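Protein Kinase A (Toxoplasma gondii, PDB 5J3U) binds cAMP at two tandem cyclic nucleotide-binding domains and, as in related regulatory subunits, probably inhibits a kinase catalytic subunit until the nucleotide binds. Local coordinates at residues 92-97 and 117-122; 128-133 and 159-164; 137-142 and 150-155; 241-244 and 250-253. One frame throughout, in Å; residues are numbered along the deposited sequence. Where two conformers were deposited one is given.

Interaction 1: residues 92-97 and 117-122. With CMP (adenosine-3',5'-cyclic-monophosphate), chain C.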
loop_
_atom_site.group_PDB
_atom_site.type_symbol
_atom_site.label_atom_id
_atom_site.label_comp_id
_atom_site.label_asym_id
_atom_site.label_seq_id
_atom_site.Cartn_x
_atom_site.Cartn_y
_atom_site.Cartn_z
ATOM N N ALA A 92 7.297 -16.307 4.992
ATOM C CA ALA A 92 8.314 -17.150 5.621
ATOM C C ALA A 92 9.374 -16.333 6.351
ATOM O O ALA A 92 9.934 -16.761 7.370
ATOM C CB ALA A 92 8.957 -18.024 4.580
ATOM N N LEU A 93 9.633 -15.141 5.830
ATOM C CA LEU A 93 10.598 -14.211 6.455
ATOM C C LEU A 93 9.927 -13.457 7.617
ATOM O O LEU A 93 10.522 -13.266 8.685
ATOM C CB LEU A 93 11.139 -13.243 5.399
ATOM C CG LEU A 93 12.382 -13.739 4.624
ATOM C CD1 LEU A 93 12.174 -15.132 4.051
ATOM C CD2 LEU A 93 12.792 -12.709 3.546
ATOM N N LEU A 94 8.699 -13.003 7.417
ATOM C CA LEU A 94 8.018 -12.252 8.517
ATOM C C LEU A 94 7.758 -13.117 9.739
ATOM O O LEU A 94 7.935 -12.662 10.861
ATOM C CB LEU A 94 6.700 -11.657 8.078
ATOM C CG LEU A 94 6.684 -10.362 7.313
ATOM C CD1 LEU A 94 5.270 -10.141 6.784
ATOM C CD2 LEU A 94 7.134 -9.184 8.188
ATOM N N TYR A 95 7.370 -14.372 9.526
ATOM C CA TYR A 95 6.919 -15.229 10.631
ATOM C C TYR A 95 7.830 -16.418 10.937
ATOM O O TYR A 95 7.514 -17.202 11.821
ATOM C CB TYR A 95 5.464 -15.670 10.356
ATOM C CG TYR A 95 4.549 -14.487 10.114
ATOM C CD1 TYR A 95 4.301 -13.549 11.120
ATOM C CD2 TYR A 95 3.974 -14.272 8.882
ATOM C CE1 TYR A 95 3.499 -12.443 10.899
ATOM C CE2 TYR A 95 3.178 -13.167 8.657
ATOM C CZ TYR A 95 2.937 -12.270 9.668
ATOM O OH TYR A 95 2.142 -11.194 9.395
ATOM N N ASN A 96 8.963 -16.557 10.233
ATOM C CA ASN A 96 9.906 -17.657 10.465
ATOM C C ASN A 96 9.245 -19.041 10.330
ATOM O O ASN A 96 9.389 -19.931 11.169
ATOM C CB ASN A 96 10.636 -17.455 11.800
ATOM C CG ASN A 96 11.573 -16.272 11.750
ATOM O OD1 ASN A 96 12.109 -15.954 10.695
ATOM N ND2 ASN A 96 11.764 -15.611 12.876
ATOM N N ALA A 97 8.538 -19.211 9.223
ATOM C CA ALA A 97 7.723 -20.380 8.981
ATOM C C ALA A 97 8.034 -20.957 7.608
ATOM O O ALA A 97 8.578 -20.263 6.748
ATOM C CB ALA A 97 6.276 -19.982 9.050
ATOM N N ASP A 117 18.746 -12.282 5.527
ATOM C CA ASP A 117 19.588 -11.533 6.453
ATOM C C ASP A 117 19.390 -10.015 6.293
ATOM O O ASP A 117 19.240 -9.279 7.288
ATOM C CB ASP A 117 21.071 -11.925 6.356
ATOM C CG ASP A 117 21.358 -13.340 6.925
ATOM O OD1 ASP A 117 20.559 -13.891 7.735
ATOM O OD2 ASP A 117 22.417 -13.890 6.553
ATOM N N THR A 118 19.325 -9.554 5.064
ATOM C CA THR A 118 19.139 -8.113 4.814
ATOM C C THR A 118 17.722 -7.703 5.235
ATOM O O THR A 118 17.538 -6.677 5.860
ATOM C CB THR A 118 19.434 -7.746 3.354
ATOM O OG1 THR A 118 20.789 -8.138 3.066
ATOM C CG2 THR A 118 19.267 -6.237 3.105
ATOM N N PHE A 119 16.755 -8.529 4.891
ATOM C CA PHE A 119 15.393 -8.289 5.357
ATOM C C PHE A 119 15.308 -8.161 6.889
ATOM O O PHE A 119 14.714 -7.204 7.427
ATOM C CB PHE A 119 14.467 -9.364 4.838
ATOM C CG PHE A 119 13.057 -9.178 5.284
ATOM C CD1 PHE A 119 12.231 -8.264 4.626
ATOM C CD2 PHE A 119 12.567 -9.890 6.357
ATOM C CE1 PHE A 119 10.898 -8.092 5.026
ATOM C CE2 PHE A 119 11.241 -9.701 6.783
ATOM C CZ PHE A 119 10.433 -8.816 6.108
ATOM N N ASN A 120 15.923 -9.101 7.590
ATOM C CA ASN A 120 15.976 -9.054 9.050
ATOM C C ASN A 120 16.650 -7.858 9.590
ATOM O O ASN A 120 16.145 -7.249 10.515
ATOM C CB ASN A 120 16.621 -10.322 9.671
ATOM C CG ASN A 120 15.702 -11.519 9.608
ATOM O OD1 ASN A 120 14.507 -11.389 9.295
ATOM N ND2 ASN A 120 16.250 -12.693 9.860
ATOM N N ALA A 121 17.781 -7.479 9.004
ATOM C CA ALA A 121 18.543 -6.324 9.497
ATOM C C ALA A 121 17.874 -4.954 9.259
ATOM O O ALA A 121 17.906 -4.103 10.124
ATOM C CB ALA A 121 19.918 -6.327 8.837
ATOM N N ILE A 122 17.290 -4.740 8.081
ATOM C CA ILE A 122 16.863 -3.401 7.634
ATOM C C ILE A 122 15.343 -3.202 7.665
ATOM O O ILE A 122 14.894 -2.098 7.990
ATOM C CB ILE A 122 17.321 -3.118 6.201
ATOM C CG1 ILE A 122 18.842 -3.341 6.043
ATOM C CG2 ILE A 122 16.890 -1.717 5.723
ATOM C CD1 ILE A 122 19.694 -2.334 6.808
HETATM P P CMP C . 5.667 -17.465 1.683
HETATM O O1P CMP C . 4.813 -18.390 2.599
HETATM O O2P CMP C . 7.056 -17.170 2.180
HETATM O "O5'" CMP C . 5.742 -18.309 0.315
HETATM C "C5'" CMP C . 4.511 -18.516 -0.380
HETATM C "C4'" CMP C . 3.905 -17.164 -0.686
HETATM O "O4'" CMP C . 2.726 -17.155 -1.433
HETATM C "C3'" CMP C . 3.611 -16.389 0.569
HETATM O "O3'" CMP C . 4.844 -16.143 1.244
HETATM C "C2'" CMP C . 2.887 -15.235 -0.058
HETATM O "O2'" CMP C . 3.787 -14.241 -0.508
HETATM C "C1'" CMP C . 2.155 -15.865 -1.240
HETATM N N9 CMP C . 0.699 -16.006 -1.004
HETATM C C8 CMP C . -0.264 -15.357 -1.736
HETATM N N7 CMP C . -1.503 -15.665 -1.245
HETATM C C5 CMP C . -1.339 -16.448 -0.205
HETATM C C6 CMP C . -2.266 -17.102 0.750
HETATM N N6 CMP C . -3.607 -16.940 0.645
HETATM N N1 CMP C . -1.706 -17.850 1.699
HETATM C C2 CMP C . -0.363 -18.022 1.866
HETATM N N3 CMP C . 0.545 -17.472 1.019
HETATM C C4 CMP C . 0.113 -16.694 -0.020
#

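Interaction 2: residues 128-133 and 159-164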
loop_
_atom_site.group_PDB
_atom_site.type_symbol
_atom_site.label_atom_id
_atom_site.label_comp_id
_atom_site.label_asym_id
_atom_site.label_seq_id
_atom_site.Cartn_x
_atom_site.Cartn_y
_atom_site.Cartn_z
ATOM N N THR A 128 7.019 -4.347 10.947
ATOM C CA THR A 128 6.093 -4.841 11.955
ATOM C C THR A 128 5.702 -3.732 12.908
ATOM O O THR A 128 4.536 -3.660 13.315
ATOM C CB THR A 128 6.568 -6.086 12.718
ATOM O OG1 THR A 128 7.686 -5.766 13.502
ATOM C CG2 THR A 128 6.940 -7.267 11.763
ATOM N N LYS A 129 6.627 -2.833 13.202
ATOM C CA LYS A 129 6.275 -1.668 13.981
ATOM C C LYS A 129 5.280 -0.742 13.276
ATOM O O LYS A 129 4.333 -0.224 13.918
ATOM C CB LYS A 129 7.515 -0.884 14.340
ATOM C CG LYS A 129 7.200 0.198 15.337
ATOM C CD LYS A 129 8.439 0.851 15.944
ATOM C CE LYS A 129 8.010 2.140 16.651
ATOM N NZ LYS A 129 9.203 2.811 17.220
ATOM N N ARG A 130 5.514 -0.510 11.990
ATOM C CA ARG A 130 4.615 0.342 11.238
ATOM C C ARG A 130 3.182 -0.199 11.271
ATOM O O ARG A 130 2.234 0.550 11.459
ATOM C CB ARG A 130 5.091 0.534 9.801
ATOM C CG ARG A 130 4.354 1.656 9.088
ATOM C CD ARG A 130 4.763 2.926 9.831
ATOM N NE ARG A 130 4.147 4.177 9.461
ATOM C CZ ARG A 130 3.043 4.711 10.004
ATOM N NH1 ARG A 130 2.291 4.048 10.883
ATOM N NH2 ARG A 130 2.673 5.912 9.606
ATOM N N ARG A 131 3.049 -1.504 11.063
ATOM C CA ARG A 131 1.733 -2.179 11.051
ATOM C C ARG A 131 1.030 -1.992 12.387
ATOM O O ARG A 131 -0.162 -1.640 12.432
ATOM C CB ARG A 131 1.869 -3.675 10.642
ATOM C CG ARG A 131 0.682 -4.599 10.905
ATOM C CD ARG A 131 -0.674 -4.065 10.439
ATOM N NE ARG A 131 -1.753 -5.050 10.610
ATOM C CZ ARG A 131 -2.395 -5.302 11.746
ATOM N NH1 ARG A 131 -3.374 -6.207 11.735
ATOM N NH2 ARG A 131 -2.064 -4.690 12.891
ATOM N N SER A 132 1.790 -2.196 13.480
ATOM C CA SER A 132 1.247 -2.034 14.807
ATOM C C SER A 132 0.808 -0.579 15.053
ATOM O O SER A 132 -0.258 -0.321 15.600
ATOM C CB SER A 132 2.257 -2.520 15.847
ATOM O OG SER A 132 1.671 -2.402 17.115
ATOM N N MET A 133 1.610 0.366 14.585
ATOM C CA MET A 133 1.294 1.788 14.738
ATOM C C MET A 133 0.049 2.139 13.914
ATOM O O MET A 133 -0.792 2.910 14.401
ATOM C CB MET A 133 2.483 2.661 14.347
ATOM C CG MET A 133 3.660 2.491 15.297
ATOM S SD MET A 133 3.374 3.201 16.937
ATOM C CE MET A 133 3.548 4.944 16.593
ATOM N N LEU A 159 -2.545 0.103 4.246
ATOM C CA LEU A 159 -2.189 1.531 4.295
ATOM C C LEU A 159 -0.756 1.827 3.877
ATOM O O LEU A 159 0.148 1.023 4.154
ATOM C CB LEU A 159 -2.385 2.071 5.701
ATOM C CG LEU A 159 -3.813 2.106 6.204
ATOM C CD1 LEU A 159 -3.911 2.676 7.583
ATOM C CD2 LEU A 159 -4.730 2.909 5.284
ATOM N N ARG A 160 -0.574 2.961 3.201
ATOM C CA ARG A 160 0.735 3.576 2.940
ATOM C C ARG A 160 0.743 4.959 3.542
ATOM O O ARG A 160 -0.320 5.430 3.940
ATOM C CB ARG A 160 1.030 3.645 1.451
ATOM C CG ARG A 160 1.064 2.291 0.786
ATOM C CD ARG A 160 1.134 2.489 -0.717
ATOM N NE ARG A 160 1.212 1.265 -1.477
ATOM C CZ ARG A 160 0.183 0.513 -1.872
ATOM N NH1 ARG A 160 -1.086 0.794 -1.535
ATOM N NH2 ARG A 160 0.444 -0.590 -2.581
ATOM N N THR A 161 1.916 5.519 3.780
ATOM C CA THR A 161 2.036 6.870 4.377
ATOM C C THR A 161 2.671 7.784 3.385
ATOM O O THR A 161 3.620 7.386 2.706
ATOM C CB THR A 161 2.834 6.849 5.684
ATOM O OG1 THR A 161 2.036 6.150 6.657
ATOM C CG2 THR A 161 3.126 8.220 6.201
ATOM N N GLU A 162 2.181 8.999 3.300
ATOM C CA GLU A 162 2.817 10.037 2.464
ATOM C C GLU A 162 2.905 11.359 3.274
ATOM O O GLU A 162 2.012 11.631 4.079
ATOM C CB GLU A 162 1.985 10.309 1.215
ATOM C CG GLU A 162 1.898 9.116 0.273
ATOM C CD GLU A 162 1.102 9.386 -1.010
ATOM O OE1 GLU A 162 0.627 10.522 -1.224
ATOM O OE2 GLU A 162 0.945 8.404 -1.791
ATOM N N MET A 163 3.978 12.133 3.072
ATOM C CA MET A 163 4.198 13.420 3.760
ATOM C C MET A 163 4.053 14.529 2.725
ATOM O O MET A 163 4.551 14.409 1.610
ATOM C CB MET A 163 5.615 13.453 4.389
ATOM C CG MET A 163 5.904 14.665 5.271
ATOM S SD MET A 163 5.070 14.594 6.874
ATOM C CE MET A 163 5.972 13.246 7.637
ATOM N N PHE A 164 3.362 15.607 3.091
ATOM C CA PHE A 164 3.163 16.744 2.232
ATOM C C PHE A 164 3.570 18.006 3.016
ATOM O O PHE A 164 3.079 18.247 4.104
ATOM C CB PHE A 164 1.705 16.858 1.847
ATOM C CG PHE A 164 1.244 15.770 0.913
ATOM C CD1 PHE A 164 0.792 14.556 1.389
ATOM C CD2 PHE A 164 1.281 15.979 -0.469
ATOM C CE1 PHE A 164 0.359 13.573 0.495
ATOM C CE2 PHE A 164 0.827 15.021 -1.352
ATOM C CZ PHE A 164 0.377 13.803 -0.862
#

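Interaction 3: residues 137-142 and 150-155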
loop_
_atom_site.group_PDB
_atom_site.type_symbol
_atom_site.label_atom_id
_atom_site.label_comp_id
_atom_site.label_asym_id
_atom_site.label_seq_id
_atom_site.Cartn_x
_atom_site.Cartn_y
_atom_site.Cartn_z
ATOM N N PHE A 137 -3.393 3.574 15.463
ATOM C CA PHE A 137 -3.930 4.808 14.904
ATOM C C PHE A 137 -5.379 4.590 14.550
ATOM O O PHE A 137 -6.212 5.381 14.943
ATOM C CB PHE A 137 -3.109 5.209 13.711
ATOM C CG PHE A 137 -3.727 6.270 12.845
ATOM C CD1 PHE A 137 -3.946 7.531 13.357
ATOM C CD2 PHE A 137 -4.028 5.992 11.520
ATOM C CE1 PHE A 137 -4.500 8.539 12.550
ATOM C CE2 PHE A 137 -4.561 6.979 10.703
ATOM C CZ PHE A 137 -4.801 8.243 11.231
ATOM N N LEU A 138 -5.675 3.535 13.840
ATOM C CA LEU A 138 -7.063 3.332 13.311
ATOM C C LEU A 138 -8.045 3.129 14.444
ATOM O O LEU A 138 -9.238 3.387 14.338
ATOM C CB LEU A 138 -7.134 2.137 12.360
ATOM C CG LEU A 138 -6.391 2.226 11.033
ATOM C CD1 LEU A 138 -6.702 1.038 10.165
ATOM C CD2 LEU A 138 -6.750 3.513 10.277
ATOM N N LYS A 139 -7.547 2.638 15.570
ATOM C CA LYS A 139 -8.432 2.452 16.685
ATOM C C LYS A 139 -8.919 3.762 17.221
ATOM O O LYS A 139 -9.917 3.785 17.924
ATOM C CB LYS A 139 -7.723 1.584 17.763
ATOM C CG LYS A 139 -8.652 0.897 18.694
ATOM C CD LYS A 139 -7.900 0.359 19.901
ATOM C CE LYS A 139 -8.713 -0.744 20.578
ATOM N NZ LYS A 139 -10.204 -0.632 20.460
ATOM N N SER A 140 -8.261 4.868 16.904
ATOM C CA SER A 140 -8.747 6.171 17.271
ATOM C C SER A 140 -9.289 6.985 16.113
ATOM O O SER A 140 -9.413 8.183 16.216
ATOM C CB SER A 140 -7.629 6.924 18.020
ATOM O OG SER A 140 -7.185 6.069 19.041
ATOM N N VAL A 141 -9.629 6.337 15.013
ATOM C CA VAL A 141 -10.300 6.979 13.882
ATOM C C VAL A 141 -11.782 6.540 13.908
ATOM O O VAL A 141 -12.114 5.408 13.567
ATOM C CB VAL A 141 -9.607 6.561 12.570
ATOM C CG1 VAL A 141 -10.353 7.026 11.328
ATOM C CG2 VAL A 141 -8.151 7.044 12.532
ATOM N N HIS A 142 -12.684 7.447 14.265
ATOM C CA HIS A 142 -14.027 7.002 14.703
ATOM C C HIS A 142 -14.964 6.439 13.672
ATOM O O HIS A 142 -15.834 5.635 13.997
ATOM C CB HIS A 142 -14.678 8.141 15.465
ATOM C CG HIS A 142 -13.924 8.464 16.682
ATOM N ND1 HIS A 142 -13.744 7.527 17.672
ATOM C CD2 HIS A 142 -13.135 9.518 16.998
ATOM C CE1 HIS A 142 -12.940 8.035 18.597
ATOM N NE2 HIS A 142 -12.581 9.248 18.219
ATOM N N TYR A 150 -10.246 -7.515 13.688
ATOM C CA TYR A 150 -9.753 -8.123 12.463
ATOM C C TYR A 150 -10.057 -7.252 11.241
ATOM O O TYR A 150 -9.182 -7.101 10.395
ATOM C CB TYR A 150 -10.284 -9.551 12.267
ATOM C CG TYR A 150 -9.836 -10.134 10.925
ATOM C CD1 TYR A 150 -10.491 -9.761 9.758
ATOM C CD2 TYR A 150 -8.744 -11.022 10.816
ATOM C CE1 TYR A 150 -10.102 -10.241 8.513
ATOM C CE2 TYR A 150 -8.350 -11.521 9.575
ATOM C CZ TYR A 150 -9.042 -11.114 8.413
ATOM O OH TYR A 150 -8.711 -11.563 7.158
ATOM N N GLU A 151 -11.268 -6.701 11.113
ATOM C CA GLU A 151 -11.560 -5.811 9.987
ATOM C C GLU A 151 -10.563 -4.620 9.947
ATOM O O GLU A 151 -9.996 -4.285 8.908
ATOM C CB GLU A 151 -12.934 -5.206 10.156
ATOM C CG GLU A 151 -14.061 -5.945 9.551
ATOM C CD GLU A 151 -15.349 -5.305 9.966
ATOM O OE1 GLU A 151 -15.741 -5.490 11.157
ATOM O OE2 GLU A 151 -15.903 -4.565 9.126
ATOM N N ARG A 152 -10.377 -3.995 11.098
ATOM C CA ARG A 152 -9.496 -2.843 11.198
ATOM C C ARG A 152 -8.055 -3.232 10.866
ATOM O O ARG A 152 -7.331 -2.489 10.180
ATOM C CB ARG A 152 -9.622 -2.186 12.577
ATOM C CG ARG A 152 -9.974 -0.728 12.540
ATOM C CD ARG A 152 -9.945 -0.067 13.910
ATOM N NE ARG A 152 -10.913 -0.637 14.848
ATOM C CZ ARG A 152 -10.668 -1.538 15.790
ATOM N NH1 ARG A 152 -9.449 -2.008 15.998
ATOM N NH2 ARG A 152 -11.678 -1.978 16.537
ATOM N N GLY A 153 -7.619 -4.392 11.354
ATOM C CA GLY A 153 -6.281 -4.896 11.049
ATOM C C GLY A 153 -6.051 -5.103 9.566
ATOM O O GLY A 153 -4.944 -4.827 9.054
ATOM N N LYS A 154 -7.084 -5.541 8.853
ATOM C CA LYS A 154 -6.957 -5.683 7.400
ATOM C C LYS A 154 -6.771 -4.359 6.669
ATOM O O LYS A 154 -5.984 -4.266 5.750
ATOM C CB LYS A 154 -8.123 -6.472 6.808
ATOM C CG LYS A 154 -8.077 -7.929 7.222
ATOM C CD LYS A 154 -7.031 -8.702 6.432
ATOM C CE LYS A 154 -6.172 -9.650 7.273
ATOM N NZ LYS A 154 -5.800 -10.931 6.589
ATOM N N VAL A 155 -7.477 -3.332 7.128
ATOM C CA VAL A 155 -7.324 -1.966 6.595
ATOM C C VAL A 155 -5.895 -1.499 6.896
ATOM O O VAL A 155 -5.182 -1.034 6.001
ATOM C CB VAL A 155 -8.383 -0.994 7.229
ATOM C CG1 VAL A 155 -8.159 0.426 6.773
ATOM C CG2 VAL A 155 -9.815 -1.391 6.908
#

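Interaction 4: residues 241-244 and 250-253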
loop_
_atom_site.group_PDB
_atom_site.type_symbol
_atom_site.label_atom_id
_atom_site.label_comp_id
_atom_site.label_asym_id
_atom_site.label_seq_id
_atom_site.Cartn_x
_atom_site.Cartn_y
_atom_site.Cartn_z
ATOM N N LYS A 241 -9.316 0.008 -4.624
ATOM C CA LYS A 241 -9.659 -1.397 -4.575
ATOM C C LYS A 241 -9.732 -1.895 -3.125
ATOM O O LYS A 241 -10.645 -2.610 -2.789
ATOM C CB LYS A 241 -8.680 -2.250 -5.368
ATOM C CG LYS A 241 -9.190 -3.664 -5.541
ATOM C CD LYS A 241 -8.372 -4.417 -6.573
ATOM C CE LYS A 241 -8.657 -3.958 -7.994
ATOM N NZ LYS A 241 -8.163 -4.976 -8.971
ATOM N N SER A 242 -8.768 -1.500 -2.291
ATOM C CA SER A 242 -8.789 -1.855 -0.864
ATOM C C SER A 242 -9.929 -1.209 -0.129
ATOM O O SER A 242 -10.515 -1.802 0.762
ATOM C CB SER A 242 -7.499 -1.460 -0.157
ATOM O OG SER A 242 -6.430 -1.968 -0.880
ATOM N N PHE A 243 -10.231 0.047 -0.466
ATOM C CA PHE A 243 -11.366 0.716 0.128
ATOM C C PHE A 243 -12.680 -0.046 -0.109
ATOM O O PHE A 243 -13.474 -0.315 0.819
ATOM C CB PHE A 243 -11.465 2.139 -0.440
ATOM C CG PHE A 243 -12.612 2.952 0.078
ATOM C CD1 PHE A 243 -13.857 2.943 -0.582
ATOM C CD2 PHE A 243 -12.431 3.873 1.100
ATOM C CE1 PHE A 243 -14.887 3.732 -0.141
ATOM C CE2 PHE A 243 -13.469 4.688 1.522
ATOM C CZ PHE A 243 -14.695 4.619 0.905
ATOM N N LYS A 244 -12.909 -0.379 -1.369
ATOM C CA LYS A 244 -14.114 -1.125 -1.747
ATOM C C LYS A 244 -14.147 -2.531 -1.092
ATOM O O LYS A 244 -15.191 -2.968 -0.643
ATOM C CB LYS A 244 -14.161 -1.270 -3.246
ATOM C CG LYS A 244 -14.411 -0.005 -4.028
ATOM C CD LYS A 244 -15.819 0.504 -3.925
ATOM C CE LYS A 244 -15.937 1.816 -4.742
ATOM N NZ LYS A 244 -17.295 2.424 -4.743
ATOM N N VAL A 250 -18.791 0.540 6.477
ATOM C CA VAL A 250 -18.313 1.929 6.670
ATOM C C VAL A 250 -18.560 2.774 5.386
ATOM O O VAL A 250 -18.759 3.972 5.463
ATOM C CB VAL A 250 -16.859 2.004 7.115
ATOM C CG1 VAL A 250 -16.449 3.457 7.319
ATOM C CG2 VAL A 250 -16.658 1.221 8.395
ATOM N N GLN A 251 -18.596 2.136 4.239
ATOM C CA GLN A 251 -18.936 2.832 2.976
ATOM C C GLN A 251 -20.323 3.438 2.998
ATOM O O GLN A 251 -20.557 4.557 2.455
ATOM C CB GLN A 251 -18.801 1.867 1.791
ATOM C CG GLN A 251 -17.359 1.365 1.597
ATOM C CD GLN A 251 -17.271 0.222 0.600
ATOM O OE1 GLN A 251 -17.251 -0.986 0.976
ATOM N NE2 GLN A 251 -17.220 0.571 -0.659
ATOM N N ASP A 252 -21.246 2.718 3.646
ATOM C CA ASP A 252 -22.623 3.216 3.838
ATOM C C ASP A 252 -22.647 4.367 4.798
ATOM O O ASP A 252 -23.371 5.356 4.569
ATOM C CB ASP A 252 -23.580 2.109 4.318
ATOM C CG ASP A 252 -23.682 0.944 3.367
ATOM O OD1 ASP A 252 -23.638 1.130 2.134
ATOM O OD2 ASP A 252 -23.864 -0.182 3.861
ATOM N N LEU A 253 -21.876 4.279 5.884
ATOM C CA LEU A 253 -21.767 5.422 6.807
ATOM C C LEU A 253 -21.218 6.655 6.121
ATOM O O LEU A 253 -21.670 7.750 6.387
ATOM C CB LEU A 253 -20.869 5.122 8.010
ATOM C CG LEU A 253 -21.170 3.996 8.964
ATOM C CD1 LEU A 253 -20.063 3.921 10.015
ATOM C CD2 LEU A 253 -22.516 4.224 9.659
#

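Interaction 1: residues 92-97 and 117-122
L93 and L94, on the short helix 91-95, pack against F119, which reaches across from helix 116-138. The phenyl group has swung anti to its backbone N (chi1 180°), extending straight from its own helix toward the smaller one. L93 touches it at two places, CB and the CD2 methyl. Its CB lies 3.8 Å from F119 CD2, meeting the ring obliquely, while L93 CD2 comes to 3.9 Å from F119 CG near the root of the ring. L94 works differently: its CB starts out away from F119, but with CG beside the backbone N and chi2 extended at 170°, the side chain turns back so that its CD2 sits in the ring plane at the edge, 3.9 Å from F119 CZ. L58, from strand 57-61, touches both L93 and F119, and L21 touches both L94 and F119.

This short helix belongs to the phosphate-binding cassette of the first cyclic nucleotide-binding domain, so the apolar contact joins the cAMP site to the long helix leaving the domain. A92 N donates a hydrogen bond of 3.0 Å to O2P of the nucleotide (158° at the hydrogen), and A92 CB stands only 3.2 Å from O2P. The first turn of the helix may add a favourable dipole for the phosphate. At the other end, K124 NZ is hydrogen-bonded to the carbonyls of L93 and L94, and R116 NH2 to that of A92. N120 OD1, 4.4 Å from L93 O, is buried here without a polar partner.

Interaction 2: residues 128-133 and 159-164
T161 OG1 is gripped by hydrogen bonds to Y134 OH and to E184 OE2, and R130 NH2 also lies 3.0 Å from T161 OG1. The guanidinium approaches the hydroxyl obliquely, and the two side chains cross at about a right angle. R130 starts with CG anti to the backbone N (chi1 -167°) and then bends at chi2 (66°), which carries its charged end from the helix to the strand. Its firmer polar tie is a salt bridge from NH2 to E184 OE1, so that one carboxylate serves both touching residues through its two oxygens; it probably steadies the arginine's charge. Y134 likewise serves both: its hydroxyl shares a hydrogen bond with T161 OG1 and its ring makes a cation-pi contact with R130. The arginine was modelled in two conformers, and this account holds for one of them.

The contact bridges the two cyclic nucleotide-binding domains. Residues 128-133 lie on the long helix 116-138 that runs out of the first domain, whereas 159-164 form most of an outermost strand in the antiparallel beta sandwich of the second. R160, E162 and F164 make backbone hydrogen bonds to strand 232-239, while T161 N turns to N23 OD1. T161 presents its side chain to the helix; that of R160 leaves in the other direction, where its NE meets Q18 O. The methyl T161 CG2, anti to the backbone N, lies alongside, 4.1 Å from R130 NH2. One residue along the helix, R131 forms a salt bridge with D157.

Interaction 3: residues 137-142 and 150-155
This is a van der Waals contact between the end of helix 116-138 and helix 149-157, with no hydrogen bond across it, apolar at its inner end and with an arginine side chain laid along its outer part. The order of long helix, turn with a 3-10 element at H142, and second helix is consistent with the N3A motif at the start of a cyclic nucleotide-binding domain, here the second one. L138 is the inner residue. With CG beside its backbone N (chi1 -66°), it sends CD1 into helix 149-157, where this methyl meets V155 CG1 at 3.7 Å and R152 O at 3.6 Å. The L138 and V155 side chains meet at a slant, and I182 of strand 179-183 and L144 also touch L138.

Farther out, R152 drapes its methylene chain over the backbone of the turn. Its CD lies 3.6 Å from L138 O, an oxygen that also accepts the hydrogen bond from V141 N (3.1 Å) closing the type I beta turn from L138 to V141. In the conformer described, one of two deposited, the arginine bends at chi3 (-62°) and its NH2 makes a weak hydrogen bond to M147 O. K139 NZ stands 4.4 Å from R152 NH2, a like-charged approach at the exposed side that is probably eased by solvent. K139 CG sits over one face of the guanidinium, toward its rim, 4.0 Å from R152 NH1.

Interaction 4: residues 241-244 and 250-253
Van der Waals contact comes first: F243 CE1 and Q251 CG meet at 3.8 Å, where the phenyl ring and the glutamine chain slide past each other in opposite directions. Ring and amide planes are turned 73° apart, so the two flat groups are not stacked. Q251 makes every contact from its side. Its CG lies beside the backbone N (chi1 -63°) and the chain beyond is extended, a shape that pushes the amide up to the last turn of helix 240-246. There K244 CD packs against the end of the Q251 amide, the two side chains crossing at about a right angle. The CB of K244 departs from the facing segment, and the chain bends at chi2 (-72°) before running out straight.

Among polar groups, two backbone carbonyls of that helix face the amide: Q251 CD is 3.8 Å from F243 O and 4.0 Å from K244 O. The ammonium group of K244 is held elsewhere, with K244 NZ hydrogen-bonded to L217 O and salt-bridged to E220 OE2.

Aromatic and aliphatic neighbours surround F243. Its ring makes an edge-to-face contact with F180 and touches L217 and I218, and its side chain is about 9 Å from a bound cAMP. The contact joins helix 240-246, which follows the last strand of the second beta sandwich, to the C-terminal helix 250-257; helix 215-219 borders it at F243, and V250 rests on I143 and M147.

In the fold
Helix 116-138 unites interactions 1, 2 and 3, which fall in that order along it: its start packs on the short helix 91-95, whose A92 binds the first cAMP, its middle reaches the edge strand of the second domain, and its end folds onto helix 149-157. Interactions 1 and 2 touch through L94 and T128, although their centres are 19 Å apart. Interaction 3 is nested inside the chain loop closed by interaction 2, with L138 on L159 joining them at centres 13 Å apart. Interaction 4 comes last, 13 Å from interaction 3 and 32 Å from interaction 1, centre to centre. The long helix thus gives a continuous physical path from one cyclic nucleotide-binding domain to the other.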